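Afamin (Homo sapiens, PDB 6FAK) carries hydrophobic molecules in body fluids, binds vitamin E and keeps lipidated Wnt proteins soluble and active. Local coordinates at residues I25-F30 and E40-L45; V34-F39 and V112-P117; H140-V145 and T159-F164; R147-V152 and Y191-S196. One frame throughout, in Å; residues are numbered along the deposited sequence. Where two conformers were deposited one is given.

Interaction 1. Residues I25-F30 and E40-L45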
loop_
_atom_site.group_PDB
_atom_site.type_symbol
_atom_site.label_atom_id
_atom_site.label_comp_id
_atom_site.label_asym_id
_atom_site.label_seq_id
_atom_site.Cartn_x
_atom_site.Cartn_y
_atom_site.Cartn_z
ATOM N N ILE A 25 17.377 -2.783 12.995
ATOM C CA ILE A 25 16.632 -1.531 13.091
ATOM C C ILE A 25 17.370 -0.376 12.416
ATOM O O ILE A 25 16.756 0.427 11.677
ATOM C CB ILE A 25 16.352 -1.223 14.581
ATOM C CG1 ILE A 25 15.305 -2.211 15.124
ATOM C CG2 ILE A 25 15.919 0.201 14.816
ATOM C CD1 ILE A 25 15.175 -2.120 16.634
ATOM N N THR A 26 18.661 -0.269 12.683
ATOM C CA THR A 26 19.452 0.811 12.135
ATOM C C THR A 26 19.570 0.739 10.583
ATOM O O THR A 26 19.506 1.763 9.887
ATOM C CB THR A 26 20.867 0.816 12.775
ATOM O OG1 THR A 26 20.739 1.041 14.186
ATOM C CG2 THR A 26 21.697 1.932 12.212
ATOM N N ILE A 27 19.798 -0.472 10.092
ATOM C CA ILE A 27 19.868 -0.766 8.652
ATOM C C ILE A 27 18.564 -0.369 7.980
ATOM O O ILE A 27 18.575 0.326 6.945
ATOM C CB ILE A 27 20.202 -2.256 8.412
ATOM C CG1 ILE A 27 21.665 -2.482 8.739
ATOM C CG2 ILE A 27 19.935 -2.669 6.963
ATOM C CD1 ILE A 27 22.078 -3.958 8.736
ATOM N N ILE A 28 17.436 -0.785 8.583
ATOM C CA ILE A 28 16.131 -0.469 7.999
ATOM C C ILE A 28 15.989 1.073 7.899
ATOM O O ILE A 28 15.709 1.591 6.829
ATOM C CB ILE A 28 14.956 -0.995 8.821
ATOM C CG1 ILE A 28 14.898 -2.539 8.765
ATOM C CG2 ILE A 28 13.636 -0.433 8.301
ATOM C CD1 ILE A 28 13.828 -3.179 9.614
ATOM N N ALA A 29 16.228 1.776 9.001
ATOM C CA ALA A 29 16.061 3.257 9.001
ATOM C C ALA A 29 16.960 3.952 7.937
ATOM O O ALA A 29 16.518 4.806 7.189
ATOM C CB ALA A 29 16.376 3.812 10.378
ATOM N N PHE A 30 18.238 3.592 7.961
ATOM C CA PHE A 30 19.235 4.201 7.112
ATOM C C PHE A 30 18.936 3.924 5.648
ATOM O O PHE A 30 18.877 4.867 4.857
ATOM C CB PHE A 30 20.630 3.717 7.484
ATOM C CG PHE A 30 21.773 4.513 6.886
ATOM C CD1 PHE A 30 21.607 5.693 6.195
ATOM C CD2 PHE A 30 23.054 4.059 7.074
ATOM C CE1 PHE A 30 22.697 6.406 5.693
ATOM C CE2 PHE A 30 24.170 4.718 6.538
ATOM C CZ PHE A 30 23.991 5.928 5.868
ATOM N N GLU A 40 28.466 -0.902 2.966
ATOM C CA GLU A 40 29.586 -0.474 3.810
ATOM C C GLU A 40 29.212 0.716 4.674
ATOM O O GLU A 40 29.592 0.793 5.858
ATOM C CB GLU A 40 30.813 -0.118 2.961
ATOM C CG GLU A 40 31.474 -1.334 2.327
ATOM C CD GLU A 40 32.775 -1.017 1.593
ATOM O OE1 GLU A 40 33.493 -1.985 1.244
ATOM O OE2 GLU A 40 33.082 0.178 1.356
ATOM N N GLU A 41 28.478 1.662 4.079
ATOM C CA GLU A 41 27.993 2.823 4.823
ATOM C C GLU A 41 27.048 2.402 5.963
ATOM O O GLU A 41 27.143 2.934 7.065
ATOM C CB GLU A 41 27.412 3.886 3.862
ATOM C CG GLU A 41 28.484 4.500 2.934
ATOM C CD GLU A 41 27.952 5.292 1.723
ATOM O OE1 GLU A 41 26.776 5.168 1.307
ATOM O OE2 GLU A 41 28.738 6.088 1.159
ATOM N N MET A 42 26.195 1.408 5.734
ATOM C CA MET A 42 25.288 0.902 6.764
ATOM C C MET A 42 26.041 0.472 8.039
ATOM O O MET A 42 25.666 0.852 9.144
ATOM C CB MET A 42 24.455 -0.295 6.252
ATOM C CG MET A 42 23.525 -0.076 5.084
ATOM S SD MET A 42 22.083 0.868 5.565
ATOM C CE MET A 42 22.124 2.181 4.370
ATOM N N GLU A 43 27.111 -0.298 7.844
ATOM C CA GLU A 43 27.958 -0.840 8.908
ATOM C C GLU A 43 28.525 0.241 9.829
ATOM O O GLU A 43 28.528 0.082 11.054
ATOM C CB GLU A 43 29.102 -1.678 8.293
ATOM C CG GLU A 43 28.669 -2.972 7.571
ATOM C CD GLU A 43 29.818 -3.682 6.839
ATOM O OE1 GLU A 43 30.648 -3.011 6.162
ATOM O OE2 GLU A 43 29.889 -4.927 6.917
ATOM N N LYS A 44 28.943 1.366 9.250
ATOM C CA LYS A 44 29.446 2.473 10.033
ATOM C C LYS A 44 28.374 3.104 10.918
ATOM O O LYS A 44 28.656 3.431 12.075
ATOM C CB LYS A 44 30.055 3.526 9.122
ATOM C CG LYS A 44 31.270 3.032 8.338
ATOM C CD LYS A 44 32.110 4.183 7.783
ATOM C CE LYS A 44 31.482 4.808 6.549
ATOM N NZ LYS A 44 31.725 3.995 5.321
ATOM N N LEU A 45 27.143 3.276 10.403
ATOM C CA LEU A 45 26.037 3.738 11.273
ATOM C C LEU A 45 25.707 2.709 12.375
ATOM O O LEU A 45 25.431 3.091 13.528
ATOM C CB LEU A 45 24.783 4.104 10.495
ATOM C CG LEU A 45 23.605 4.732 11.295
ATOM C CD1 LEU A 45 23.959 6.046 11.974
ATOM C CD2 LEU A 45 22.411 4.967 10.386
#

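Interaction 2. Residues V34-F39 and V112-P117. With NA (sodium ion), chain F.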
loop_
_atom_site.group_PDB
_atom_site.type_symbol
_atom_site.label_atom_id
_atom_site.label_comp_id
_atom_site.label_asym_id
_atom_site.label_seq_id
_atom_site.Cartn_x
_atom_site.Cartn_y
_atom_site.Cartn_z
ATOM N N VAL A 34 17.971 6.882 3.081
ATOM C CA VAL A 34 19.090 7.179 2.160
ATOM C C VAL A 34 19.257 5.931 1.306
ATOM O O VAL A 34 20.084 5.029 1.576
ATOM C CB VAL A 34 20.404 7.557 2.902
ATOM C CG1 VAL A 34 21.424 8.081 1.899
ATOM C CG2 VAL A 34 20.177 8.624 3.971
ATOM N N GLN A 35 18.382 5.842 0.328
ATOM C CA GLN A 35 18.228 4.627 -0.442
ATOM C C GLN A 35 19.419 4.371 -1.381
ATOM O O GLN A 35 19.551 3.273 -1.891
ATOM C CB GLN A 35 16.921 4.699 -1.261
ATOM C CG GLN A 35 15.670 4.634 -0.394
ATOM C CD GLN A 35 14.512 5.191 -1.114
ATOM O OE1 GLN A 35 14.315 6.386 -1.070
ATOM N NE2 GLN A 35 13.770 4.344 -1.846
ATOM N N GLU A 36 20.228 5.402 -1.616
ATOM C CA GLU A 36 21.485 5.302 -2.400
ATOM C C GLU A 36 22.668 4.832 -1.572
ATOM O O GLU A 36 23.708 4.461 -2.152
ATOM C CB GLU A 36 21.873 6.661 -3.043
ATOM C CG GLU A 36 20.763 7.334 -3.825
ATOM C CD GLU A 36 19.731 8.140 -2.942
ATOM O OE1 GLU A 36 19.808 8.102 -1.665
ATOM O OE2 GLU A 36 18.830 8.814 -3.546
ATOM N N ALA A 37 22.563 4.852 -0.241
ATOM C CA ALA A 37 23.678 4.427 0.610
ATOM C C ALA A 37 24.068 2.956 0.388
ATOM O O ALA A 37 23.196 2.083 0.145
ATOM C CB ALA A 37 23.403 4.690 2.074
ATOM N N THR A 38 25.389 2.709 0.435
ATOM C CA THR A 38 25.974 1.414 0.189
ATOM C C THR A 38 25.917 0.609 1.476
ATOM O O THR A 38 25.712 1.148 2.563
ATOM C CB THR A 38 27.473 1.534 -0.264
ATOM O OG1 THR A 38 28.227 2.190 0.769
ATOM C CG2 THR A 38 27.609 2.367 -1.547
ATOM N N PHE A 39 26.124 -0.687 1.358
ATOM C CA PHE A 39 26.168 -1.575 2.533
ATOM C C PHE A 39 27.320 -1.296 3.498
ATOM O O PHE A 39 27.156 -1.417 4.713
ATOM C CB PHE A 39 26.145 -3.065 2.140
ATOM C CG PHE A 39 25.920 -3.977 3.316
ATOM C CD1 PHE A 39 24.649 -4.159 3.841
ATOM C CD2 PHE A 39 27.007 -4.576 3.971
ATOM C CE1 PHE A 39 24.443 -4.970 4.946
ATOM C CE2 PHE A 39 26.810 -5.392 5.075
ATOM C CZ PHE A 39 25.515 -5.593 5.564
ATOM N N VAL A 112 11.809 3.339 -7.110
ATOM C CA VAL A 112 13.114 2.748 -6.791
ATOM C C VAL A 112 13.797 2.162 -8.048
ATOM O O VAL A 112 14.663 1.343 -7.927
ATOM C CB VAL A 112 13.038 1.775 -5.594
ATOM C CG1 VAL A 112 12.592 2.551 -4.368
ATOM C CG2 VAL A 112 12.087 0.584 -5.818
ATOM N N GLY A 113 13.450 2.673 -9.233
ATOM C CA GLY A 113 13.987 2.190 -10.516
ATOM C C GLY A 113 15.419 2.616 -10.716
ATOM O O GLY A 113 16.093 2.064 -11.590
ATOM N N PHE A 114 15.893 3.595 -9.938
ATOM C CA PHE A 114 17.332 3.918 -9.881
ATOM C C PHE A 114 18.243 2.819 -9.260
ATOM O O PHE A 114 19.489 2.931 -9.348
ATOM C CB PHE A 114 17.615 5.266 -9.210
ATOM C CG PHE A 114 17.249 5.324 -7.754
ATOM C CD1 PHE A 114 18.181 4.979 -6.763
ATOM C CD2 PHE A 114 15.969 5.651 -7.365
ATOM C CE1 PHE A 114 17.853 4.986 -5.422
ATOM C CE2 PHE A 114 15.641 5.662 -5.995
ATOM C CZ PHE A 114 16.582 5.340 -5.040
ATOM N N LEU A 115 17.654 1.818 -8.602
ATOM C CA LEU A 115 18.398 0.699 -8.029
ATOM C C LEU A 115 18.544 -0.435 -9.034
ATOM O O LEU A 115 17.650 -0.637 -9.859
ATOM C CB LEU A 115 17.685 0.191 -6.767
ATOM C CG LEU A 115 17.765 1.232 -5.605
ATOM C CD1 LEU A 115 17.067 0.720 -4.369
ATOM C CD2 LEU A 115 19.172 1.666 -5.248
ATOM N N PRO A 116 19.630 -1.232 -8.935
ATOM C CA PRO A 116 19.758 -2.400 -9.795
ATOM C C PRO A 116 18.678 -3.441 -9.530
ATOM O O PRO A 116 17.969 -3.368 -8.514
ATOM C CB PRO A 116 21.123 -2.984 -9.403
ATOM C CG PRO A 116 21.330 -2.561 -8.020
ATOM C CD PRO A 116 20.663 -1.211 -7.884
ATOM N N PRO A 117 18.558 -4.417 -10.431
ATOM C CA PRO A 117 17.669 -5.536 -10.141
ATOM C C PRO A 117 18.098 -6.182 -8.805
ATOM O O PRO A 117 19.275 -6.224 -8.489
ATOM C CB PRO A 117 17.897 -6.508 -11.316
ATOM C CG PRO A 117 18.694 -5.769 -12.337
ATOM C CD PRO A 117 19.401 -4.652 -11.632
HETATM NA NA NA F . 17.191 -0.118 -12.292
HETATM O O HOH W 1 15.754 -1.971 -12.066
#

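Interaction 3. Residues H140-V145 and T159-F164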
loop_
_atom_site.group_PDB
_atom_site.type_symbol
_atom_site.label_atom_id
_atom_site.label_comp_id
_atom_site.label_asym_id
_atom_site.label_seq_id
_atom_site.Cartn_x
_atom_site.Cartn_y
_atom_site.Cartn_z
ATOM N N HIS A 140 22.311 -8.067 4.852
ATOM C CA HIS A 140 22.280 -7.652 3.441
ATOM C C HIS A 140 20.874 -7.768 2.831
ATOM O O HIS A 140 20.426 -6.865 2.103
ATOM C CB HIS A 140 23.323 -8.416 2.608
ATOM C CG HIS A 140 23.564 -7.819 1.252
ATOM N ND1 HIS A 140 24.660 -7.039 0.959
ATOM C CD2 HIS A 140 22.836 -7.882 0.112
ATOM C CE1 HIS A 140 24.592 -6.643 -0.299
ATOM N NE2 HIS A 140 23.499 -7.146 -0.836
ATOM N N PHE A 141 20.153 -8.843 3.153
ATOM C CA PHE A 141 18.720 -8.984 2.747
ATOM C C PHE A 141 17.838 -7.782 3.171
ATOM O O PHE A 141 17.117 -7.212 2.356
ATOM C CB PHE A 141 18.123 -10.268 3.367
ATOM C CG PHE A 141 16.618 -10.372 3.249
ATOM C CD1 PHE A 141 16.029 -10.847 2.080
ATOM C CD2 PHE A 141 15.802 -9.984 4.298
ATOM C CE1 PHE A 141 14.659 -10.921 1.956
ATOM C CE2 PHE A 141 14.433 -10.065 4.194
ATOM C CZ PHE A 141 13.871 -10.532 3.014
ATOM N N LEU A 142 17.929 -7.433 4.451
ATOM C CA LEU A 142 17.199 -6.379 5.047
ATOM C C LEU A 142 17.551 -4.996 4.449
ATOM O O LEU A 142 16.657 -4.200 4.181
ATOM C CB LEU A 142 17.430 -6.400 6.546
ATOM C CG LEU A 142 16.377 -6.003 7.546
ATOM C CD1 LEU A 142 14.978 -6.431 7.141
ATOM C CD2 LEU A 142 16.743 -6.596 8.918
ATOM N N TYR A 143 18.846 -4.722 4.276
ATOM C CA TYR A 143 19.305 -3.591 3.466
ATOM C C TYR A 143 18.633 -3.523 2.097
ATOM O O TYR A 143 18.133 -2.462 1.700
ATOM C CB TYR A 143 20.825 -3.657 3.314
ATOM C CG TYR A 143 21.466 -2.806 2.277
ATOM C CD1 TYR A 143 21.593 -1.441 2.462
ATOM C CD2 TYR A 143 22.019 -3.369 1.122
ATOM C CE1 TYR A 143 22.201 -0.636 1.505
ATOM C CE2 TYR A 143 22.654 -2.579 0.165
ATOM C CZ TYR A 143 22.762 -1.218 0.379
ATOM O OH TYR A 143 23.395 -0.442 -0.540
ATOM N N GLU A 144 18.654 -4.633 1.355
ATOM C CA GLU A 144 18.211 -4.633 -0.026
ATOM C C GLU A 144 16.694 -4.480 -0.096
ATOM O O GLU A 144 16.168 -3.726 -0.965
ATOM C CB GLU A 144 18.696 -5.882 -0.792
ATOM C CG GLU A 144 20.238 -6.027 -0.958
ATOM C CD GLU A 144 20.930 -4.998 -1.848
ATOM O OE1 GLU A 144 20.256 -4.118 -2.418
ATOM O OE2 GLU A 144 22.193 -5.078 -1.984
ATOM N N VAL A 145 15.990 -5.089 0.856
ATOM C CA VAL A 145 14.535 -4.953 0.934
ATOM C C VAL A 145 14.096 -3.542 1.344
ATOM O O VAL A 145 13.231 -2.936 0.703
ATOM C CB VAL A 145 13.918 -6.060 1.818
ATOM C CG1 VAL A 145 12.414 -5.884 1.894
ATOM C CG2 VAL A 145 14.178 -7.429 1.174
ATOM N N THR A 159 9.160 -8.868 10.440
ATOM C CA THR A 159 8.395 -10.073 10.223
ATOM C C THR A 159 8.717 -10.732 8.877
ATOM O O THR A 159 8.851 -11.990 8.775
ATOM C CB THR A 159 6.882 -9.783 10.338
ATOM O OG1 THR A 159 6.603 -9.341 11.669
ATOM C CG2 THR A 159 6.047 -11.031 10.034
ATOM N N VAL A 160 8.798 -9.907 7.844
ATOM C CA VAL A 160 9.184 -10.385 6.530
ATOM C C VAL A 160 10.585 -11.046 6.590
ATOM O O VAL A 160 10.752 -12.129 6.056
ATOM C CB VAL A 160 9.013 -9.250 5.460
ATOM C CG1 VAL A 160 9.711 -9.576 4.154
ATOM C CG2 VAL A 160 7.533 -9.056 5.188
ATOM N N ALA A 161 11.561 -10.435 7.270
ATOM C CA ALA A 161 12.919 -11.002 7.386
ATOM C C ALA A 161 12.892 -12.334 8.094
ATOM O O ALA A 161 13.586 -13.262 7.652
ATOM C CB ALA A 161 13.867 -10.058 8.127
ATOM N N VAL A 162 12.079 -12.433 9.139
ATOM C CA VAL A 162 11.910 -13.694 9.893
ATOM C C VAL A 162 11.377 -14.825 8.983
ATOM O O VAL A 162 11.921 -15.921 8.969
ATOM C CB VAL A 162 10.996 -13.511 11.136
ATOM C CG1 VAL A 162 10.540 -14.843 11.706
ATOM C CG2 VAL A 162 11.739 -12.743 12.219
ATOM N N HIS A 163 10.302 -14.548 8.258
ATOM C CA HIS A 163 9.723 -15.513 7.345
ATOM C C HIS A 163 10.652 -15.874 6.187
ATOM O O HIS A 163 10.735 -17.062 5.805
ATOM C CB HIS A 163 8.356 -15.063 6.921
ATOM C CG HIS A 163 7.365 -15.255 8.012
ATOM N ND1 HIS A 163 6.453 -16.285 8.003
ATOM C CD2 HIS A 163 7.253 -14.667 9.226
ATOM C CE1 HIS A 163 5.750 -16.256 9.123
ATOM N NE2 HIS A 163 6.218 -15.282 9.882
ATOM N N PHE A 164 11.406 -14.887 5.703
ATOM C CA PHE A 164 12.369 -15.147 4.669
ATOM C C PHE A 164 13.459 -16.090 5.189
ATOM O O PHE A 164 13.836 -17.022 4.495
ATOM C CB PHE A 164 12.892 -13.863 4.012
ATOM C CG PHE A 164 12.152 -13.495 2.722
ATOM C CD1 PHE A 164 12.199 -14.336 1.611
ATOM C CD2 PHE A 164 11.418 -12.302 2.615
ATOM C CE1 PHE A 164 11.545 -13.991 0.430
ATOM C CE2 PHE A 164 10.781 -11.938 1.422
ATOM C CZ PHE A 164 10.829 -12.795 0.333
#

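Interaction 4. Residues R147-V152 and Y191-S196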
loop_
_atom_site.group_PDB
_atom_site.type_symbol
_atom_site.label_atom_id
_atom_site.label_comp_id
_atom_site.label_asym_id
_atom_site.label_seq_id
_atom_site.Cartn_x
_atom_site.Cartn_y
_atom_site.Cartn_z
ATOM N N ARG A 147 15.642 -0.495 1.254
ATOM C CA ARG A 147 15.893 0.574 0.275
ATOM C C ARG A 147 14.926 0.528 -0.886
ATOM O O ARG A 147 14.624 1.578 -1.463
ATOM C CB ARG A 147 17.368 0.584 -0.207
ATOM C CG ARG A 147 17.809 -0.661 -0.979
ATOM C CD ARG A 147 19.331 -0.890 -0.881
ATOM N NE ARG A 147 20.066 0.269 -1.401
ATOM C CZ ARG A 147 20.858 0.286 -2.461
ATOM N NH1 ARG A 147 21.095 -0.837 -3.143
ATOM N NH2 ARG A 147 21.412 1.428 -2.850
ATOM N N ARG A 148 14.390 -0.662 -1.175
ATOM C CA ARG A 148 13.381 -0.815 -2.234
ATOM C C ARG A 148 11.943 -0.658 -1.742
ATOM O O ARG A 148 11.043 -0.603 -2.561
ATOM C CB ARG A 148 13.532 -2.158 -2.941
ATOM C CG ARG A 148 14.757 -2.225 -3.874
ATOM C CD ARG A 148 15.088 -3.672 -4.296
ATOM N NE ARG A 148 16.265 -3.689 -5.183
ATOM C CZ ARG A 148 17.518 -3.647 -4.781
ATOM N NH1 ARG A 148 17.816 -3.695 -3.476
ATOM N NH2 ARG A 148 18.503 -3.543 -5.680
ATOM N N ASN A 149 11.751 -0.555 -0.433
ATOM C CA ASN A 149 10.421 -0.465 0.201
ATOM C C ASN A 149 10.504 0.616 1.291
ATOM O O ASN A 149 10.398 0.317 2.487
ATOM C CB ASN A 149 9.999 -1.848 0.772
ATOM C CG ASN A 149 9.795 -2.867 -0.299
ATOM O OD1 ASN A 149 8.731 -2.918 -0.871
ATOM N ND2 ASN A 149 10.852 -3.658 -0.634
ATOM N N PRO A 150 10.719 1.874 0.889
ATOM C CA PRO A 150 11.105 2.886 1.866
ATOM C C PRO A 150 10.017 3.292 2.842
ATOM O O PRO A 150 10.354 3.943 3.818
ATOM C CB PRO A 150 11.411 4.120 0.992
ATOM C CG PRO A 150 10.703 3.876 -0.297
ATOM C CD PRO A 150 10.726 2.400 -0.481
ATOM N N PHE A 151 8.748 2.949 2.543
ATOM C CA PHE A 151 7.637 3.350 3.403
ATOM C C PHE A 151 7.107 2.219 4.257
ATOM O O PHE A 151 6.258 2.481 5.094
ATOM C CB PHE A 151 6.520 3.945 2.586
ATOM C CG PHE A 151 6.933 5.171 1.843
ATOM C CD1 PHE A 151 7.179 6.331 2.530
ATOM C CD2 PHE A 151 7.086 5.153 0.456
ATOM C CE1 PHE A 151 7.618 7.449 1.899
ATOM C CE2 PHE A 151 7.512 6.284 -0.187
ATOM C CZ PHE A 151 7.767 7.427 0.537
ATOM N N VAL A 152 7.558 0.981 4.045
ATOM C CA VAL A 152 7.024 -0.161 4.802
ATOM C C VAL A 152 7.459 -0.045 6.254
ATOM O O VAL A 152 8.607 0.281 6.549
ATOM C CB VAL A 152 7.456 -1.506 4.221
ATOM C CG1 VAL A 152 6.830 -2.701 4.958
ATOM C CG2 VAL A 152 6.924 -1.564 2.793
ATOM N N TYR A 191 2.694 -10.965 1.260
ATOM C CA TYR A 191 2.474 -10.339 2.548
ATOM C C TYR A 191 3.094 -8.922 2.552
ATOM O O TYR A 191 2.446 -7.900 2.861
ATOM C CB TYR A 191 3.106 -11.192 3.615
ATOM C CG TYR A 191 2.881 -10.678 4.993
ATOM C CD1 TYR A 191 1.697 -10.953 5.650
ATOM C CD2 TYR A 191 3.854 -9.932 5.655
ATOM C CE1 TYR A 191 1.477 -10.503 6.935
ATOM C CE2 TYR A 191 3.645 -9.468 6.947
ATOM C CZ TYR A 191 2.453 -9.748 7.584
ATOM O OH TYR A 191 2.206 -9.304 8.877
ATOM N N LEU A 192 4.356 -8.884 2.145
ATOM C CA LEU A 192 5.100 -7.647 2.086
ATOM C C LEU A 192 4.348 -6.641 1.166
ATOM O O LEU A 192 4.098 -5.517 1.572
ATOM C CB LEU A 192 6.551 -7.909 1.621
ATOM C CG LEU A 192 7.309 -6.634 1.239
ATOM C CD1 LEU A 192 7.511 -5.777 2.464
ATOM C CD2 LEU A 192 8.637 -6.956 0.581
ATOM N N LYS A 193 3.974 -7.062 -0.030
ATOM C CA LYS A 193 3.322 -6.163 -0.976
ATOM C C LYS A 193 1.934 -5.731 -0.525
ATOM O O LYS A 193 1.604 -4.544 -0.687
ATOM C CB LYS A 193 3.294 -6.730 -2.384
ATOM C CG LYS A 193 4.658 -6.799 -3.069
ATOM C CD LYS A 193 5.699 -5.747 -2.638
ATOM C CE LYS A 193 7.054 -6.005 -3.306
ATOM N NZ LYS A 193 8.050 -4.921 -3.073
ATOM N N ALA A 194 1.170 -6.625 0.095
ATOM C CA ALA A 194 -0.123 -6.241 0.670
ATOM C C ALA A 194 -0.017 -5.183 1.793
ATOM O O ALA A 194 -0.714 -4.171 1.757
ATOM C CB ALA A 194 -0.885 -7.450 1.195
ATOM N N PHE A 195 0.808 -5.443 2.809
ATOM C CA PHE A 195 1.045 -4.461 3.865
ATOM C C PHE A 195 1.644 -3.126 3.415
ATOM O O PHE A 195 1.204 -2.054 3.856
ATOM C CB PHE A 195 1.815 -5.033 5.027
ATOM C CG PHE A 195 0.979 -5.744 5.991
ATOM C CD1 PHE A 195 0.534 -7.019 5.730
ATOM C CD2 PHE A 195 0.629 -5.161 7.173
ATOM C CE1 PHE A 195 -0.245 -7.714 6.646
ATOM C CE2 PHE A 195 -0.177 -5.827 8.096
ATOM C CZ PHE A 195 -0.605 -7.114 7.827
ATOM N N SER A 196 2.604 -3.200 2.509
ATOM C CA SER A 196 3.158 -2.037 1.840
ATOM C C SER A 196 2.087 -1.124 1.204
ATOM O O SER A 196 2.090 0.106 1.437
ATOM C CB SER A 196 4.159 -2.478 0.755
ATOM O OG SER A 196 4.512 -1.394 -0.093
HETATM O O HOH W 2 6.804 -1.134 -0.883
HETATM O O HOH W 3 11.068 -5.537 -3.081
#

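Interaction 1. Residues I25-F30 and E40-L45
Phe30 pushes its ring between Met42 and Leu45, and this is the tightly packed part of the contact. Its CB points toward helix 39-58, and CG lies anti to the backbone N (chi1 -167°). Met42 folds over one face: CE stands 3.3 Å above the ring plane, displaced toward the rim, and makes a CH-pi contact 3.7 Å from the centroid of the Phe30 ring. Met42 SD lies obliquely, completing a Met-aromatic contact. Leu45 CD2 comes to Phe30 CD2 at 3.5 Å from an oblique direction, while Glu41 O sits in the ring plane, 3.5 Å from Phe30 CE2. Thr26 CG2 adds a close touch on Leu45 CG, also 3.5 Å. An alanine in place of Phe30 would probably open a gap beneath Met42 CE and let the bent methionine chain shift, its aromatic partner gone. The fit slackens at Ile27, where CG1 approaches Met42 CB only to 4.3 Å. The side of helix 39-58 that bears Glu40, Glu43 and Lys44 is exposed. Glu41 uses its carboxylate elsewhere, in a salt bridge with Lys86 and hydrogen bonds to His87 and the backbone N of Thr38. The axes of segments 25-30 and 40-45 approach to 9.4 Å, with their N-to-C directions at 125°. Helix 69-78 packs against Phe30 and Leu45, helix 134-148 meets Ile27 and Met42 through Tyr143, and helix 253-268 receives Ile25.

Interaction 2. Residues V34-F39 and V112-P117
The Phe114 ring has Gln35 CB at its edge, in plane and 3.8 Å from Phe114 CZ, while Glu36 CG approaches Phe114 CE1 obliquely at 4.1 Å. The Glu36 chain crosses the phenylalanine side chain at about a right angle, yet its carboxylate plane is only 22° from that of the ring. The CB of Phe114 points toward residues 34-39, and its CG stands between the backbone N and the carbonyl carbon (chi1 65°); from there the ring brings CZ and CE1 to Gln35 and Glu36. Deeper in, the extended Gln35 chain carries NE2 to within 3.3 Å of Val112 CG1, and Leu115 CD2 touches Gln35 O at 3.7 Å. The polar ends are held from outside: Lys109 N binds Gln35 OE1, and Lys109 NZ forms a salt bridge with Glu36 OE2. Type I turns shape both loops. The one from Val112 to Leu115 presents two carbonyls to a sodium ion, Gly113 O and Leu115 O each lying 2.5 Å from the metal, beside a water. This loop-to-loop contact joins the connection between helices 22-33 and 39-58 to the one between helices 97-106 and 123-132, while helix 134-148 backs both through Arg147 on Gln35 O and Arg148 on Pro116 O.

Interaction 3. Residues H140-V145 and T159-F164
Phe141, whose carbonyl O accepts a 2.8 Å hydrogen bond from Val145 N within its own helix, sends its ring across to helix 154-171, where it meets Ala161, Val160 and Phe164. This helical bond is the shortest well-defined polar link within the two segments; the contact across them is apolar. The CB of Phe141 points toward helix 154-171, and chi1 (169°) sets CG anti to the backbone N. Phe141 CE2 comes to 3.7 Å from Ala161 CA, the small alanine letting it come close to the helix backbone. Ala161 CB is touched from two directions, by Phe141 CE2 at 4.0 Å and by Leu142 CD1 at 3.9 Å. Phe141 CE1 stands over one face of the Phe164 ring, displaced toward its rim, with the two planes inclined at 58°. The pair is neither a stack nor a T-shaped arrangement, and its closest carbons are modelled too near for their exact spacing to be trusted. Val145 CG2, of the same helix as Phe141, lies over one face of the Phe141 ring; from helix 154-171, Val160 CG1 lies at its edge near the plane. The axes of segments 140-145 and 159-164 come within 10.6 Å, their directions at 132°. Helix 177-209 packs on Phe164 through Ala185, Val188 and Thr189, and helix 22-33 on Leu142 through Tyr24 and Ile28, so these two helices also pack on the pair.

Interaction 4. Residues R147-V152 and Y191-S196
Asn149 reaches from the turn after helix 134-148 to Lys193 and Leu192 on helix 177-209. Its CB points at that helix, and CG continues beside the backbone N, anti to the carbonyl carbon (chi1 -65°). At the tip, OD1 accepts a hydrogen bond from Lys193 NZ at 3.1 Å; the ammonium lies in the amide plane, on a lone pair, with a C=O···N angle of 124°. Water 2 donates a second bond to Asn149 OD1 at 2.6 Å and continues to Ser196 OG, although that last link is modelled implausibly short. The other branch, ND2, bonds to Val145 O and to water 3, which lies 3.1 Å from Asn149 ND2 and also accepts from Lys193 NZ. Asn149 ND2 faces Leu192 CD2 tip to tip at 4.2 Å. An alanine at Asn149 would probably leave Lys193 without its amide acceptor and free its long chain to swing, with both waters losing a partner. Beside this polar group, Val152 packs CG2 on Ser196 CB at 3.6 Å and CG1 on Leu192 CD1 at 4.0 Å, with Leu157 of helix 154-171 touching Val152 and Leu192. The chemistry is divided: apolar packing at the valine, and next to it an amide fixed in rotation by bonds on both branches, its oxygen probably helping to stabilise the lysine charge where the turn meets helix 177-209, which runs into the hydrophobic-ligand pocket region.

Helix 134-148 is the common thread. Tyr143 within residues 140-145 ties interaction 3 to interaction 1, its CD1 3.5 Å from Met42 CG, and to interaction 2, where Ala37 O lies 2.6 Å from Tyr143 OH in a probable hydrogen bond. Interactions 1 and 2 also touch directly, Met42 CE packing on Ala37 CB. Farther along the helix, Arg147 and Arg148 take interaction 4 to both loops of interaction 2, Arg148 bonding the sodium-binding one; the ion is about 14 Å from the side chain of Asn149. Interactions 3 and 4, with centres 11 Å apart, meet where Val160 packs on Tyr191 and Leu192. Interaction 4 enters the region forming the hydrophobic-ligand pocket, which starts at Ala194.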